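Carboxysome shell vertex protein CcmL (Thermosynechococcus elongatus, PDB 4N8F) probably forms the vertices of the carboxysome shell as a homopentamer, introducing curvature into otherwise flat hexagonal layers of CcmK. Local coordinates at residues 27-32 / 57-62. Residues are numbered along the deposited sequence; the frame is centred on the assembly and turned at random.
With SO4 (sulfate ion), chain F.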
loop_
_atom_site.group_PDB
_atom_site.type_symbol
_atom_site.label_atom_id
_atom_site.label_comp_id
_atom_site.label_asym_id
_atom_site.label_seq_id
_atom_site.Cartn_x
_atom_site.Cartn_y
_atom_site.Cartn_z
ATOM N N LEU C 27 15.674 -5.190 -7.610
ATOM C CA LEU C 27 15.110 -6.515 -7.307
ATOM C C LEU C 27 14.058 -6.890 -8.382
ATOM O O LEU C 27 13.244 -6.060 -8.781
ATOM C CB LEU C 27 14.437 -6.475 -5.951
ATOM C CG LEU C 27 15.284 -5.951 -4.773
ATOM C CD1 LEU C 27 14.615 -6.106 -3.423
ATOM C CD2 LEU C 27 16.597 -6.714 -4.689
ATOM N N GLN C 28 14.122 -8.114 -8.880
ATOM C CA GLN C 28 13.083 -8.626 -9.713
ATOM C C GLN C 28 12.270 -9.571 -8.824
ATOM O O GLN C 28 12.812 -10.471 -8.231
ATOM C CB GLN C 28 13.648 -9.405 -10.874
ATOM C CG GLN C 28 12.544 -9.988 -11.778
ATOM C CD GLN C 28 13.093 -10.562 -13.065
ATOM O OE1 GLN C 28 14.260 -10.938 -13.137
ATOM N NE2 GLN C 28 12.247 -10.641 -14.086
ATOM N N TYR C 29 10.967 -9.357 -8.778
ATOM C CA TYR C 29 10.091 -10.231 -8.030
ATOM C C TYR C 29 10.051 -11.646 -8.611
ATOM O O TYR C 29 10.101 -11.803 -9.817
ATOM C CB TYR C 29 8.659 -9.621 -7.909
ATOM C CG TYR C 29 8.600 -8.401 -6.998
ATOM C CD1 TYR C 29 8.441 -7.136 -7.517
ATOM C CD2 TYR C 29 8.733 -8.534 -5.603
ATOM C CE1 TYR C 29 8.377 -6.039 -6.706
ATOM C CE2 TYR C 29 8.653 -7.454 -4.788
ATOM C CZ TYR C 29 8.516 -6.197 -5.325
ATOM O OH TYR C 29 8.489 -5.089 -4.502
ATOM N N LEU C 30 9.853 -12.636 -7.718
ATOM C CA LEU C 30 9.718 -14.024 -8.078
ATOM C C LEU C 30 8.289 -14.517 -7.785
ATOM O O LEU C 30 7.759 -14.316 -6.700
ATOM C CB LEU C 30 10.737 -14.897 -7.368
ATOM C CG LEU C 30 12.219 -14.548 -7.634
ATOM C CD1 LEU C 30 13.119 -15.499 -6.823
ATOM C CD2 LEU C 30 12.588 -14.619 -9.091
ATOM N N GLY C 31 7.728 -15.183 -8.764
ATOM C CA GLY C 31 6.345 -15.694 -8.725
ATOM C C GLY C 31 6.268 -17.133 -8.282
ATOM O O GLY C 31 7.184 -17.680 -7.693
ATOM N N GLU C 32 5.152 -17.775 -8.606
ATOM C CA GLU C 32 4.974 -19.162 -8.342
ATOM C C GLU C 32 6.085 -19.932 -9.098
ATOM O O GLU C 32 6.416 -19.635 -10.266
ATOM C CB GLU C 32 3.590 -19.598 -8.806
ATOM C CG GLU C 32 3.176 -20.966 -8.318
ATOM C CD GLU C 32 1.732 -21.241 -8.685
ATOM O OE1 GLU C 32 1.497 -21.530 -9.856
ATOM O OE2 GLU C 32 0.833 -21.082 -7.809
ATOM N N VAL C 57 11.981 -8.840 0.637
ATOM C CA VAL C 57 11.844 -7.411 0.673
ATOM C C VAL C 57 10.600 -6.991 1.472
ATOM O O VAL C 57 9.541 -7.600 1.366
ATOM C CB VAL C 57 11.937 -6.808 -0.761
ATOM C CG1 VAL C 57 10.969 -7.425 -1.694
ATOM C CG2 VAL C 57 11.645 -5.321 -0.746
ATOM N N SER C 58 10.770 -5.979 2.315
ATOM C CA SER C 58 9.673 -5.286 3.039
ATOM C C SER C 58 9.401 -3.909 2.462
ATOM O O SER C 58 10.375 -3.135 2.151
ATOM C CB SER C 58 10.076 -5.099 4.506
ATOM O OG SER C 58 9.996 -6.343 5.158
ATOM N N ARG C 59 8.127 -3.581 2.329
ATOM C CA ARG C 59 7.703 -2.310 1.708
ATOM C C ARG C 59 6.915 -1.483 2.733
ATOM O O ARG C 59 6.443 -2.023 3.707
ATOM C CB ARG C 59 6.859 -2.575 0.435
ATOM C CG ARG C 59 7.722 -3.279 -0.630
ATOM C CD ARG C 59 6.966 -3.508 -1.926
ATOM N NE ARG C 59 6.051 -4.599 -1.619
ATOM C CZ ARG C 59 4.879 -4.777 -2.175
ATOM N NH1 ARG C 59 4.493 -3.935 -3.144
ATOM N NH2 ARG C 59 4.109 -5.797 -1.762
ATOM N N GLY C 60 6.762 -0.190 2.464
ATOM C CA GLY C 60 6.089 0.733 3.360
ATOM C C GLY C 60 7.031 1.055 4.497
ATOM O O GLY C 60 8.303 0.964 4.354
ATOM N N SER C 61 6.441 1.522 5.577
ATOM C CA SER C 61 7.181 2.064 6.671
ATOM C C SER C 61 8.055 1.005 7.348
ATOM O O SER C 61 9.023 1.381 8.053
ATOM C CB SER C 61 6.235 2.734 7.632
ATOM O OG SER C 61 5.286 1.812 8.175
ATOM N N ALA C 62 7.808 -0.281 7.068
ATOM C CA ALA C 62 8.716 -1.357 7.527
ATOM C C ALA C 62 10.180 -0.999 7.149
ATOM O O ALA C 62 11.090 -1.300 7.871
ATOM C CB ALA C 62 8.366 -2.680 6.908
HETATM S S SO4 F . 2.066 3.659 7.556
HETATM O O1 SO4 F . 2.297 4.367 8.733
HETATM O O2 SO4 F . 1.093 4.441 6.876
HETATM O O3 SO4 F . 3.209 3.465 6.719
HETATM O O4 SO4 F . 1.634 2.313 7.699
#
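The hydroxyl of Tyr29 is hydrogen-bonded to the carboxylate of Glu41 on strand 39-45, and the Arg59 side chain lies against the tyrosine oxygen. Tyr29 OH lies 3.4 Å from Arg59 CD, with NE a little farther off at 3.8 Å, so the arginine meets it with its aliphatic portion rather than through a polar bond. Ring and guanidinium planes are turned 66° apart and do not stack. The arginine chain is extended from CA to CD and bends about CG-CD (chi3 -74°), so that CD is the atom nearest the hydroxyl and the guanidinium is carried past it.

Deeper in, the contact is wholly apolar. Val57 presents its two methyls to different partners: CG1 stands 3.9 Å from Tyr29 CE2, approaching the ring obliquely, while CG2 lies toward Leu27. Leu27 CD1 packs 3.8 Å from Val57 CB, the two side chains passing in opposite directions. Three of these four residues are buried; Arg59, at the margin, is partly exposed.

Beyond the strand, Ser61 OG lies 3.0 Å from O3 of a sulfate, probably from the crystallisation liquor, that the Ser61 hydroxyls of all five subunits surround. This sets the sulfate on, and the turn after Arg59 beside, the presumed fivefold axis.

The strand segments run at 98° to each other, their axes 10.9 Å apart, and meet through side chains across the interior of the OB-type barrel. Strand 2-11 pairs with both and joins them at one side, with Lys2 touching Tyr29 and Arg59; strands 39-45 and 76-81 complete the circuit, contributing Ala43 and Val78 beside Leu27.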